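Long-range contacts in acetyl-CoA acetyltransferase (Bacillus anthracis, PDB 3SS6), which probably catalyses the reversible thiolase reaction in which two acetyl-CoA molecules condense to acetoacetyl-CoA with release of coenzyme A: residues H5-V13 against A266-I277; L32-V41 against N252-L260. All coordinates share one frame; numbering follows the deposited sequence.

Interaction 1 of 2, residues H5-V13 against A266-I277; sequences HNVVITAAV and AKEKGLQPLARI
Val8 turns CG1 beside its backbone N (chi1 -60°), which leaves CG2 between N and the carbonyl carbon, against Pro273 CG at 3.7 Å and Ala266 CB at 3.9 Å; Ile9, with CG1 beside its backbone N, sends CD1 across the other face of the sheet to Ile277 CG1 at 3.9 Å, the two side chains crossing at about a right angle. The setting is a worked example of an antiparallel strand pair opened by a classic beta bulge, here joining strands 7-19 and 275-284 in the mixed sheet of the thiolase fold. Leu274 and Ala275 together face Ile9. The Ile9 carbonyl takes two N-H groups, that of Leu274 N at 2.8 Å, approaching nearly end-on (C=O...N 166°), and weakly that of Ala275 N, while Ile9 N returns a 2.8 Å bond to Ala275 O. Beyond this pair Ile277 N binds Val7 O at 3.0 Å, and a water stands between Val7 N and Ile277 O, accepting from the first and donating to the second, in place of a direct bond. On the Val8 face, Arg276 and Asn6 run side by side with guanidinium and amide planes 80° apart; both end on the carboxylate of Glu263, which receives a salt bridge from the first and a hydrogen bond from the second. Helix 263-269 closes in a Schellman motif at Gly270, and the chain then turns back so that Leu271 CD1 packs on Thr10 CG2. Near a bound potassium ion, Leu274 CD1 reaches past Ala11 to meet Ala12 CB at 4.1 Å.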
ATOM      1  N   HIS A   5      25.202 -38.445  21.830  1.00 18.76           N
ATOM      2  CA  HIS A   5      25.627 -37.654  22.978  1.00 20.24           C
ATOM      3  C   HIS A   5      24.463 -37.149  23.806  1.00 18.41           C
ATOM      4  O   HIS A   5      23.432 -36.767  23.258  1.00 18.16           O
ATOM      5  CB  HIS A   5      26.464 -36.470  22.496  1.00 22.20           C
ATOM      6  CG  HIS A   5      27.739 -36.884  21.835  1.00 31.87           C
ATOM      7  ND1 HIS A   5      28.908 -37.083  22.538  1.00 38.22           N
ATOM      8  CD2 HIS A   5      28.018 -37.176  20.544  1.00 35.96           C
ATOM      9  CE1 HIS A   5      29.859 -37.463  21.703  1.00 42.14           C
ATOM     10  NE2 HIS A   5      29.347 -37.530  20.488  1.00 41.53           N
ATOM     11  N   ASN A   6      24.626 -37.131  25.125  1.00 18.03           N
ATOM     12  CA  ASN A   6      23.631 -36.485  25.971  1.00 17.49           C
ATOM     13  C   ASN A   6      23.692 -34.991  25.732  1.00 18.71           C
ATOM     14  O   ASN A   6      24.777 -34.441  25.534  1.00 17.01           O
ATOM     15  CB  ASN A   6      23.899 -36.753  27.453  1.00 16.15           C
ATOM     16  CG  ASN A   6      23.719 -38.215  27.838  1.00 19.98           C
ATOM     17  OD1 ASN A   6      23.144 -39.002  27.090  1.00 21.69           O
ATOM     18  ND2 ASN A   6      24.188 -38.572  29.042  1.00 21.64           N
ATOM     19  N   VAL A   7      22.537 -34.336  25.781  1.00 14.29           N
ATOM     20  CA  VAL A   7      22.445 -32.892  25.554  1.00 14.01           C
ATOM     21  C   VAL A   7      22.204 -32.153  26.874  1.00 16.16           C
ATOM     22  O   VAL A   7      21.245 -32.443  27.588  1.00 17.01           O
ATOM     23  CB  VAL A   7      21.308 -32.571  24.595  1.00 15.51           C
ATOM     24  CG1 VAL A   7      21.263 -31.058  24.313  1.00 15.46           C
ATOM     25  CG2 VAL A   7      21.480 -33.359  23.299  1.00 16.67           C
ATOM     26  N   VAL A   8      23.073 -31.203  27.195  1.00 15.06           N
ATOM     27  CA  VAL A   8      22.902 -30.402  28.399  1.00 13.06           C
ATOM     28  C   VAL A   8      22.766 -28.933  28.034  1.00 16.27           C
ATOM     29  O   VAL A   8      23.119 -28.511  26.933  1.00 14.66           O
ATOM     30  CB  VAL A   8      24.053 -30.607  29.423  1.00 15.36           C
ATOM     31  CG1 VAL A   8      24.113 -32.074  29.857  1.00 16.90           C
ATOM     32  CG2 VAL A   8      25.377 -30.157  28.844  1.00 16.89           C
ATOM     33  N   ILE A   9      22.229 -28.165  28.971  1.00 15.76           N
ATOM     34  CA  ILE A   9      21.911 -26.763  28.758  1.00 13.18           C
ATOM     35  C   ILE A   9      22.722 -25.970  29.764  1.00 14.89           C
ATOM     36  O   ILE A   9      22.595 -26.194  30.968  1.00 15.92           O
ATOM     37  CB  ILE A   9      20.409 -26.515  29.018  1.00 12.64           C
ATOM     38  CG1 ILE A   9      19.563 -27.241  27.964  1.00 16.58           C
ATOM     39  CG2 ILE A   9      20.090 -25.014  28.999  1.00 14.21           C
ATOM     40  CD1 ILE A   9      18.121 -27.473  28.391  1.00 19.73           C
ATOM     41  N   THR A  10      23.550 -25.047  29.285  1.00 13.06           N
ATOM     42  CA  THR A  10      24.447 -24.319  30.195  1.00 16.71           C
ATOM     43  C   THR A  10      24.042 -22.873  30.502  1.00 16.77           C
ATOM     44  O   THR A  10      24.605 -22.245  31.416  1.00 17.58           O
ATOM     45  CB  THR A  10      25.899 -24.338  29.674  1.00 17.04           C
ATOM     46  OG1 THR A  10      25.958 -23.696  28.397  1.00 15.57           O
ATOM     47  CG2 THR A  10      26.401 -25.775  29.555  1.00 17.87           C
ATOM     48  N   ALA A  11      23.085 -22.347  29.745  1.00 14.72           N
ATOM     49  CA  ALA A  11      22.551 -21.011  29.989  1.00 15.88           C
ATOM     50  C   ALA A  11      21.144 -20.974  29.440  1.00 14.19           C
ATOM     51  O   ALA A  11      20.826 -21.699  28.492  1.00 14.78           O
ATOM     52  CB  ALA A  11      23.409 -19.926  29.316  1.00 14.56           C
ATOM     53  N   ALA A  12      20.301 -20.143  30.047  1.00 13.97           N
ATOM     54  CA  ALA A  12      18.917 -20.017  29.616  1.00 14.74           C
ATOM     55  C   ALA A  12      18.439 -18.630  30.003  1.00 14.86           C
ATOM     56  O   ALA A  12      18.256 -18.340  31.187  1.00 14.63           O
ATOM     57  CB  ALA A  12      18.061 -21.086  30.283  1.00 13.98           C
ATOM     58  N   VAL A  13      18.265 -17.766  29.010  1.00 13.98           N
ATOM     59  CA  VAL A  13      17.932 -16.369  29.275  1.00 10.93           C
ATOM     60  C   VAL A  13      16.855 -15.871  28.321  1.00 12.45           C
ATOM     61  O   VAL A  13      16.600 -16.488  27.290  1.00 13.37           O
ATOM     62  CB  VAL A  13      19.165 -15.455  29.166  1.00 11.24           C
ATOM     63  CG1 VAL A  13      20.128 -15.727  30.323  1.00 14.32           C
ATOM     64  CG2 VAL A  13      19.857 -15.627  27.813  1.00 14.25           C
ATOM     65  N   ALA A 266      30.671 -30.175  28.035  1.00 18.99           N
ATOM     66  CA  ALA A 266      30.540 -29.473  29.310  1.00 18.38           C
ATOM     67  C   ALA A 266      31.569 -29.986  30.324  1.00 20.91           C
ATOM     68  O   ALA A 266      32.174 -29.204  31.057  1.00 21.79           O
ATOM     69  CB  ALA A 266      29.127 -29.605  29.859  1.00 18.54           C
ATOM     70  N   LYS A 267      31.767 -31.299  30.359  1.00 19.53           N
ATOM     71  CA  LYS A 267      32.767 -31.882  31.257  1.00 23.31           C
ATOM     72  C   LYS A 267      34.156 -31.377  30.893  1.00 28.24           C
ATOM     73  O   LYS A 267      34.959 -31.042  31.772  1.00 28.13           O
ATOM     74  CB  LYS A 267      32.725 -33.409  31.192  1.00 25.94           C
ATOM     75  CG  LYS A 267      33.727 -34.112  32.130  1.00 33.86           C
ATOM     76  CD  LYS A 267      33.282 -33.993  33.578  1.00 42.54           C
ATOM     77  CE  LYS A 267      34.213 -34.752  34.515  1.00 52.79           C
ATOM     78  NZ  LYS A 267      33.696 -34.761  35.913  1.00 56.63           N
ATOM     79  N   GLU A 268      34.434 -31.328  29.592  1.00 28.37           N
ATOM     80  CA  GLU A 268      35.712 -30.838  29.085  0.50 33.55           C
ATOM     81  C   GLU A 268      35.996 -29.432  29.603  1.00 31.96           C
ATOM     82  O   GLU A 268      37.118 -29.118  30.016  1.00 33.09           O
ATOM     83  CB  GLU A 268      35.700 -30.833  27.553  0.50 36.55           C
ATOM     84  CG  GLU A 268      36.817 -30.024  26.904  0.50 40.82           C
ATOM     85  CD  GLU A 268      36.524 -29.684  25.447  0.50 45.42           C
ATOM     86  OE1 GLU A 268      36.434 -30.616  24.618  0.50 46.62           O
ATOM     87  OE2 GLU A 268      36.374 -28.483  25.132  0.50 46.71           O
ATOM     88  N   LYS A 269      34.962 -28.595  29.582  1.00 26.32           N
ATOM     89  CA  LYS A 269      35.064 -27.183  29.947  0.50 28.45           C
ATOM     90  C   LYS A 269      35.006 -26.936  31.450  1.00 29.30           C
ATOM     91  O   LYS A 269      35.244 -25.820  31.912  1.00 31.76           O
ATOM     92  CB  LYS A 269      33.938 -26.390  29.284  0.50 27.81           C
ATOM     93  CG  LYS A 269      33.997 -26.346  27.773  0.50 30.01           C
ATOM     94  CD  LYS A 269      35.325 -25.805  27.295  0.50 31.92           C
ATOM     95  CE  LYS A 269      35.248 -25.369  25.844  0.50 34.37           C
ATOM     96  NZ  LYS A 269      34.297 -24.229  25.680  0.50 33.21           N
ATOM     97  N   GLY A 270      34.667 -27.970  32.211  1.00 26.77           N
ATOM     98  CA  GLY A 270      34.510 -27.828  33.651  1.00 27.25           C
ATOM     99  C   GLY A 270      33.258 -27.051  34.025  1.00 27.32           C
ATOM    100  O   GLY A 270      33.235 -26.344  35.029  1.00 31.93           O
ATOM    101  N   LEU A 271      32.216 -27.178  33.207  1.00 23.74           N
ATOM    102  CA  LEU A 271      30.977 -26.433  33.412  1.00 22.37           C
ATOM    103  C   LEU A 271      29.939 -27.284  34.123  1.00 26.22           C
ATOM    104  O   LEU A 271      29.753 -28.455  33.785  1.00 28.86           O
ATOM    105  CB  LEU A 271      30.378 -25.997  32.063  1.00 21.61           C
ATOM    106  CG  LEU A 271      31.174 -25.092  31.132  1.00 29.11           C
ATOM    107  CD1 LEU A 271      30.394 -24.858  29.839  1.00 23.38           C
ATOM    108  CD2 LEU A 271      31.460 -23.774  31.814  1.00 36.70           C
ATOM    109  N   GLN A 272      29.255 -26.692  35.100  1.00 20.61           N
ATOM    110  CA  GLN A 272      28.057 -27.304  35.679  1.00 18.86           C
ATOM    111  C   GLN A 272      26.826 -26.845  34.900  1.00 17.20           C
ATOM    112  O   GLN A 272      26.416 -25.689  35.004  1.00 16.94           O
ATOM    113  CB  GLN A 272      27.919 -26.915  37.154  1.00 20.54           C
ATOM    114  CG  GLN A 272      26.632 -27.394  37.827  1.00 19.67           C
ATOM    115  CD  GLN A 272      26.487 -28.904  37.801  1.00 21.69           C
ATOM    116  OE1 GLN A 272      25.572 -29.442  37.172  1.00 25.29           O
ATOM    117  NE2 GLN A 272      27.390 -29.594  38.477  1.00 23.10           N
ATOM    118  N   PRO A 273      26.228 -27.747  34.113  1.00 18.04           N
ATOM    119  CA  PRO A 273      25.038 -27.338  33.363  1.00 15.85           C
ATOM    120  C   PRO A 273      23.856 -27.088  34.285  1.00 16.75           C
ATOM    121  O   PRO A 273      23.848 -27.555  35.424  1.00 17.27           O
ATOM    122  CB  PRO A 273      24.758 -28.544  32.454  1.00 16.09           C
ATOM    123  CG  PRO A 273      26.078 -29.312  32.404  1.00 16.13           C
ATOM    124  CD  PRO A 273      26.631 -29.129  33.799  1.00 17.19           C
ATOM    125  N   LEU A 274      22.880 -26.340  33.778  1.00 14.67           N
ATOM    126  CA  LEU A 274      21.639 -26.069  34.490  1.00 16.59           C
ATOM    127  C   LEU A 274      20.719 -27.276  34.438  1.00 18.77           C
ATOM    128  O   LEU A 274      19.975 -27.539  35.389  1.00 17.96           O
ATOM    129  CB  LEU A 274      20.902 -24.885  33.843  1.00 14.20           C
ATOM    130  CG  LEU A 274      21.629 -23.546  33.785  1.00 16.04           C
ATOM    131  CD1 LEU A 274      20.821 -22.559  32.945  1.00 15.82           C
ATOM    132  CD2 LEU A 274      21.853 -22.997  35.188  1.00 22.25           C
ATOM    133  N   ALA A 275      20.759 -27.993  33.317  1.00 16.60           N
ATOM    134  CA  ALA A 275      19.770 -29.026  33.041  1.00 13.48           C
ATOM    135  C   ALA A 275      20.207 -29.926  31.895  1.00 15.87           C
ATOM    136  O   ALA A 275      21.101 -29.572  31.129  1.00 16.13           O
ATOM    137  CB  ALA A 275      18.426 -28.369  32.692  1.00 14.89           C
ATOM    138  N   ARG A 276      19.561 -31.086  31.782  1.00 15.04           N
ATOM    139  CA  ARG A 276      19.740 -31.960  30.628  1.00 16.18           C
ATOM    140  C   ARG A 276      18.409 -32.158  29.919  1.00 17.58           C
ATOM    141  O   ARG A 276      17.337 -32.053  30.526  1.00 17.78           O
ATOM    142  CB  ARG A 276      20.318 -33.318  31.044  1.00 17.99           C
ATOM    143  CG  ARG A 276      19.342 -34.195  31.839  1.00 17.01           C
ATOM    144  CD  ARG A 276      19.885 -35.625  32.053  1.00 20.05           C
ATOM    145  NE  ARG A 276      21.075 -35.638  32.903  1.00 21.38           N
ATOM    146  CZ  ARG A 276      22.323 -35.701  32.449  1.00 23.37           C
ATOM    147  NH1 ARG A 276      22.564 -35.769  31.142  1.00 23.61           N
ATOM    148  NH2 ARG A 276      23.336 -35.705  33.305  1.00 23.91           N
ATOM    149  N   ILE A 277      18.474 -32.429  28.624  1.00 14.96           N
ATOM    150  CA  ILE A 277      17.274 -32.806  27.892  1.00 15.43           C
ATOM    151  C   ILE A 277      17.165 -34.327  27.905  1.00 18.17           C
ATOM    152  O   ILE A 277      18.110 -35.028  27.524  1.00 19.25           O
ATOM    153  CB  ILE A 277      17.306 -32.268  26.449  1.00 14.31           C
ATOM    154  CG1 ILE A 277      17.189 -30.742  26.465  1.00 15.96           C
ATOM    155  CG2 ILE A 277      16.144 -32.858  25.645  1.00 15.45           C
ATOM    156  CD1 ILE A 277      17.457 -30.058  25.119  1.00 17.35           C
TER
HETATM  157  O   HOH W   1      20.094 -35.649  25.616  1.00 27.46           O
HETATM  158  O   HOH W   2      26.393 -23.631  33.159  1.00 27.49           O

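Interaction 2 of 2, residues L32-V41 against N252-L260; sequences LAVPVLQEAV and NDGSAVLVL
Helix 32-41 runs over strand 252-260 in nearly the same direction, the axes 26° apart and 7.7 Å away at closest approach, with Leu32, Val36 and Ala40 turned down onto Ser255, Val257 and Val259. The one hydrogen bond between the segments falls where the helix is kinked at Pro35: Val36 N, which would regularly pair with Leu32 O, makes only a weak bond to Ala33 O, and Leu32 O instead accepts from Ser255 OG at 2.9 Å. That hydroxyl, set between its own backbone N and carbonyl carbon (chi1 60°), comes from 52° above the Leu32 carbonyl plane, and Val36 CG2 presses beside it. Next along, Val36 and Val257 run alongside one another head to foot, Val36 CG1 meeting Val257 CG2 at an unusually tight 3.5 Å. Val257 CG1 lies 3.5 Å from Ala40 CB, while Leu37 CD2 comes in across both Val257 methyls. Val259 CG2 lies 3.3 Å from Ala40 O, and Leu32 CD2 covers Gly254. This is the layer packing of an alpha/beta sandwich: Val36 and Ala40 also rest on Val13 of strand 7-19, Leu37 on Val114 of strand 112-120, and helix 93-107 covers Leu258 and Leu260 on the far face.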
ATOM      1  N   LEU A  32      15.948  -7.753  18.526  1.00 11.28           N
ATOM      2  CA  LEU A  32      15.453  -8.257  19.805  1.00 11.81           C
ATOM      3  C   LEU A  32      16.226  -9.515  20.205  1.00 11.33           C
ATOM      4  O   LEU A  32      16.436  -9.783  21.384  1.00 12.69           O
ATOM      5  CB  LEU A  32      13.952  -8.540  19.697  1.00 13.50           C
ATOM      6  CG  LEU A  32      13.216  -9.047  20.944  1.00 14.01           C
ATOM      7  CD1 LEU A  32      13.574  -8.190  22.167  1.00 17.08           C
ATOM      8  CD2 LEU A  32      11.699  -9.025  20.681  1.00 11.43           C
ATOM      9  N   ALA A  33      16.672 -10.272  19.203  1.00 12.33           N
ATOM     10  CA  ALA A  33      17.446 -11.493  19.469  1.00 12.43           C
ATOM     11  C   ALA A  33      18.873 -11.187  19.877  1.00 14.21           C
ATOM     12  O   ALA A  33      19.421 -11.858  20.745  1.00 12.30           O
ATOM     13  CB  ALA A  33      17.443 -12.416  18.251  1.00 14.78           C
ATOM     14  N   VAL A  34      19.467 -10.172  19.255  1.00 14.21           N
ATOM     15  CA  VAL A  34      20.894  -9.895  19.442  1.00 13.37           C
ATOM     16  C   VAL A  34      21.387  -9.843  20.902  1.00 14.66           C
ATOM     17  O   VAL A  34      22.295 -10.573  21.264  1.00 13.06           O
ATOM     18  CB  VAL A  34      21.340  -8.632  18.655  1.00 15.17           C
ATOM     19  CG1 VAL A  34      22.659  -8.104  19.202  1.00 16.76           C
ATOM     20  CG2 VAL A  34      21.461  -8.957  17.152  1.00 13.72           C
ATOM     21  N   PRO A  35      20.793  -8.984  21.750  1.00 15.54           N
ATOM     22  CA  PRO A  35      21.358  -8.868  23.103  1.00 14.70           C
ATOM     23  C   PRO A  35      21.181 -10.135  23.936  1.00 14.96           C
ATOM     24  O   PRO A  35      21.978 -10.392  24.851  1.00 14.56           O
ATOM     25  CB  PRO A  35      20.573  -7.700  23.726  1.00 18.18           C
ATOM     26  CG  PRO A  35      19.336  -7.566  22.885  1.00 17.51           C
ATOM     27  CD  PRO A  35      19.703  -8.023  21.499  1.00 15.06           C
ATOM     28  N   VAL A  36      20.147 -10.906  23.618  1.00 13.55           N
ATOM     29  CA  VAL A  36      19.880 -12.156  24.321  1.00 14.24           C
ATOM     30  C   VAL A  36      20.858 -13.249  23.868  1.00 13.96           C
ATOM     31  O   VAL A  36      21.362 -14.029  24.692  1.00 14.65           O
ATOM     32  CB  VAL A  36      18.401 -12.572  24.164  1.00 16.71           C
ATOM     33  CG1 VAL A  36      18.117 -13.841  24.940  1.00 17.28           C
ATOM     34  CG2 VAL A  36      17.501 -11.449  24.670  1.00 17.86           C
ATOM     35  N   LEU A  37      21.137 -13.300  22.566  1.00 13.39           N
ATOM     36  CA  LEU A  37      22.191 -14.173  22.059  1.00 13.06           C
ATOM     37  C   LEU A  37      23.515 -13.850  22.742  1.00 14.85           C
ATOM     38  O   LEU A  37      24.240 -14.744  23.180  1.00 14.76           O
ATOM     39  CB  LEU A  37      22.374 -13.971  20.558  1.00 13.36           C
ATOM     40  CG  LEU A  37      21.263 -14.536  19.681  1.00 14.42           C
ATOM     41  CD1 LEU A  37      21.472 -14.094  18.237  1.00 17.20           C
ATOM     42  CD2 LEU A  37      21.208 -16.065  19.779  1.00 14.35           C
ATOM     43  N   GLN A  38      23.838 -12.562  22.812  1.00 13.79           N
ATOM     44  CA  GLN A  38      25.105 -12.141  23.413  1.00 13.85           C
ATOM     45  C   GLN A  38      25.243 -12.554  24.876  1.00 13.90           C
ATOM     46  O   GLN A  38      26.281 -13.092  25.282  1.00 16.03           O
ATOM     47  CB  GLN A  38      25.296 -10.631  23.257  1.00 15.68           C
ATOM     48  CG  GLN A  38      25.498 -10.219  21.802  1.00 16.53           C
ATOM     49  CD  GLN A  38      25.454  -8.712  21.601  1.00 20.01           C
ATOM     50  OE1 GLN A  38      24.772  -7.999  22.334  1.00 19.82           O
ATOM     51  NE2 GLN A  38      26.182  -8.224  20.601  1.00 19.61           N
ATOM     52  N   GLU A  39      24.193 -12.321  25.658  1.00 13.59           N
ATOM     53  CA  GLU A  39      24.244 -12.650  27.081  1.00 14.73           C
ATOM     54  C   GLU A  39      24.252 -14.161  27.280  1.00 14.88           C
ATOM     55  O   GLU A  39      24.941 -14.667  28.161  1.00 15.65           O
ATOM     56  CB  GLU A  39      23.081 -12.000  27.837  1.00 15.45           C
ATOM     57  CG  GLU A  39      23.077 -12.294  29.346  1.00 19.75           C
ATOM     58  CD  GLU A  39      24.282 -11.715  30.094  1.00 21.88           C
ATOM     59  OE1 GLU A  39      24.944 -10.782  29.588  1.00 22.67           O
ATOM     60  OE2 GLU A  39      24.553 -12.202  31.215  1.00 23.93           O
ATOM     61  N   ALA A  40      23.497 -14.887  26.455  1.00 14.13           N
ATOM     62  CA  ALA A  40      23.489 -16.340  26.579  1.00 14.05           C
ATOM     63  C   ALA A  40      24.888 -16.911  26.429  1.00 15.17           C
ATOM     64  O   ALA A  40      25.322 -17.750  27.227  1.00 16.36           O
ATOM     65  CB  ALA A  40      22.543 -16.976  25.552  1.00 12.31           C
ATOM     66  N   VAL A  41      25.590 -16.473  25.387  1.00 14.03           N
ATOM     67  CA  VAL A  41      26.921 -16.997  25.130  1.00 15.68           C
ATOM     68  C   VAL A  41      27.862 -16.626  26.286  1.00 18.38           C
ATOM     69  O   VAL A  41      28.668 -17.447  26.737  1.00 18.12           O
ATOM     70  CB  VAL A  41      27.435 -16.517  23.752  1.00 16.02           C
ATOM     71  CG1 VAL A  41      28.928 -16.776  23.600  1.00 19.91           C
ATOM     72  CG2 VAL A  41      26.645 -17.194  22.631  1.00 14.77           C
ATOM     73  N   ASN A 252       2.401 -10.110  21.632  1.00 12.98           N
ATOM     74  CA  ASN A 252       3.554  -9.703  22.438  1.00 13.01           C
ATOM     75  C   ASN A 252       4.880  -9.820  21.707  1.00 12.97           C
ATOM     76  O   ASN A 252       4.970 -10.453  20.654  1.00 13.39           O
ATOM     77  CB  ASN A 252       3.620 -10.542  23.717  1.00 11.94           C
ATOM     78  CG  ASN A 252       2.444 -10.297  24.638  1.00 14.07           C
ATOM     79  OD1 ASN A 252       2.467  -9.385  25.483  1.00 18.19           O
ATOM     80  ND2 ASN A 252       1.408 -11.104  24.490  1.00 11.07           N
ATOM     81  N   ASP A 253       5.915  -9.202  22.286  1.00 11.90           N
ATOM     82  CA  ASP A 253       7.257  -9.201  21.695  1.00 14.09           C
ATOM     83  C   ASP A 253       8.241  -9.815  22.682  1.00 14.84           C
ATOM     84  O   ASP A 253       8.200  -9.509  23.870  1.00 13.35           O
ATOM     85  CB  ASP A 253       7.703  -7.762  21.395  1.00 13.86           C
ATOM     86  CG  ASP A 253       6.686  -6.987  20.573  1.00 15.82           C
ATOM     87  OD1 ASP A 253       6.066  -7.581  19.669  1.00 14.39           O
ATOM     88  OD2 ASP A 253       6.499  -5.777  20.819  1.00 14.77           O
ATOM     89  N   GLY A 254       9.144 -10.659  22.206  1.00 10.58           N
ATOM     90  CA  GLY A 254      10.138 -11.209  23.119  1.00 10.65           C
ATOM     91  C   GLY A 254      11.122 -12.131  22.439  1.00 13.66           C
ATOM     92  O   GLY A 254      10.852 -12.621  21.362  1.00 13.44           O
ATOM     93  N   SER A 255      12.266 -12.361  23.072  1.00 11.08           N
ATOM     94  CA  SER A 255      13.187 -13.391  22.597  1.00 10.35           C
ATOM     95  C   SER A 255      13.647 -14.241  23.770  1.00 12.96           C
ATOM     96  O   SER A 255      13.539 -13.829  24.937  1.00 14.65           O
ATOM     97  CB  SER A 255      14.398 -12.758  21.899  1.00 12.67           C
ATOM     98  OG  SER A 255      15.113 -11.914  22.799  1.00 14.75           O
ATOM     99  N   ALA A 256      14.132 -15.444  23.470  1.00 11.11           N
ATOM    100  CA  ALA A 256      14.608 -16.347  24.517  1.00 11.18           C
ATOM    101  C   ALA A 256      15.597 -17.330  23.912  1.00 13.40           C
ATOM    102  O   ALA A 256      15.373 -17.841  22.816  1.00 13.51           O
ATOM    103  CB  ALA A 256      13.432 -17.091  25.154  1.00 13.13           C
ATOM    104  N   VAL A 257      16.688 -17.599  24.628  1.00 11.80           N
ATOM    105  CA  VAL A 257      17.824 -18.306  24.043  1.00 14.04           C
ATOM    106  C   VAL A 257      18.425 -19.253  25.082  1.00 15.75           C
ATOM    107  O   VAL A 257      18.551 -18.885  26.248  1.00 17.88           O
ATOM    108  CB  VAL A 257      18.915 -17.273  23.622  1.00 17.85           C
ATOM    109  CG1 VAL A 257      20.154 -17.950  23.138  1.00 18.18           C
ATOM    110  CG2 VAL A 257      18.376 -16.338  22.517  1.00 21.12           C
ATOM    111  N   LEU A 258      18.768 -20.467  24.658  1.00 13.65           N
ATOM    112  CA  LEU A 258      19.515 -21.398  25.503  1.00 13.07           C
ATOM    113  C   LEU A 258      20.866 -21.666  24.851  1.00 13.75           C
ATOM    114  O   LEU A 258      20.991 -21.619  23.627  1.00 14.05           O
ATOM    115  CB  LEU A 258      18.780 -22.734  25.629  1.00 15.69           C
ATOM    116  CG  LEU A 258      17.535 -22.861  26.504  1.00 18.93           C
ATOM    117  CD1 LEU A 258      16.436 -21.916  26.026  1.00 26.63           C
ATOM    118  CD2 LEU A 258      17.085 -24.311  26.436  1.00 22.20           C
ATOM    119  N   VAL A 259      21.874 -21.978  25.667  1.00 13.63           N
ATOM    120  CA  VAL A 259      23.115 -22.524  25.132  1.00 13.87           C
ATOM    121  C   VAL A 259      23.101 -24.016  25.441  1.00 14.12           C
ATOM    122  O   VAL A 259      22.922 -24.417  26.599  1.00 15.12           O
ATOM    123  CB  VAL A 259      24.375 -21.873  25.760  1.00 13.17           C
ATOM    124  CG1 VAL A 259      25.642 -22.561  25.237  1.00 15.39           C
ATOM    125  CG2 VAL A 259      24.406 -20.362  25.462  1.00 13.62           C
ATOM    126  N   LEU A 260      23.248 -24.832  24.401  1.00 12.78           N
ATOM    127  CA  LEU A 260      23.240 -26.282  24.553  1.00 13.95           C
ATOM    128  C   LEU A 260      24.564 -26.846  24.082  1.00 14.15           C
ATOM    129  O   LEU A 260      25.177 -26.314  23.154  1.00 14.64           O
ATOM    130  CB  LEU A 260      22.104 -26.901  23.722  1.00 13.15           C
ATOM    131  CG  LEU A 260      20.687 -26.426  24.053  1.00 16.07           C
ATOM    132  CD1 LEU A 260      20.239 -25.262  23.127  1.00 16.00           C
ATOM    133  CD2 LEU A 260      19.724 -27.588  23.931  1.00 19.78           C
TER

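How the interactions relate
Both interactions are built on one sheet, and interaction 2 is nested within the chain loop that interaction 1 closes. Their centres lie about 17 Å apart, yet strands 7-19 and 252-262 are direct neighbours, probably bonded through Thr10 N to Val259 O and Val13 O to Val257 N. Interaction 1 joins strands edge to edge, mainly through backbone bonds, with apolar side chains on both faces and waters at its ends, and although largely buried it reaches the surface around Asn6. Interaction 2 is wholly buried and works between layers, through methyl packing and one serine hydroxyl. Ala11 CB against Ala40 O and Ile277 CD1 against Leu260 CD2 join the two on opposite sides of the sheet.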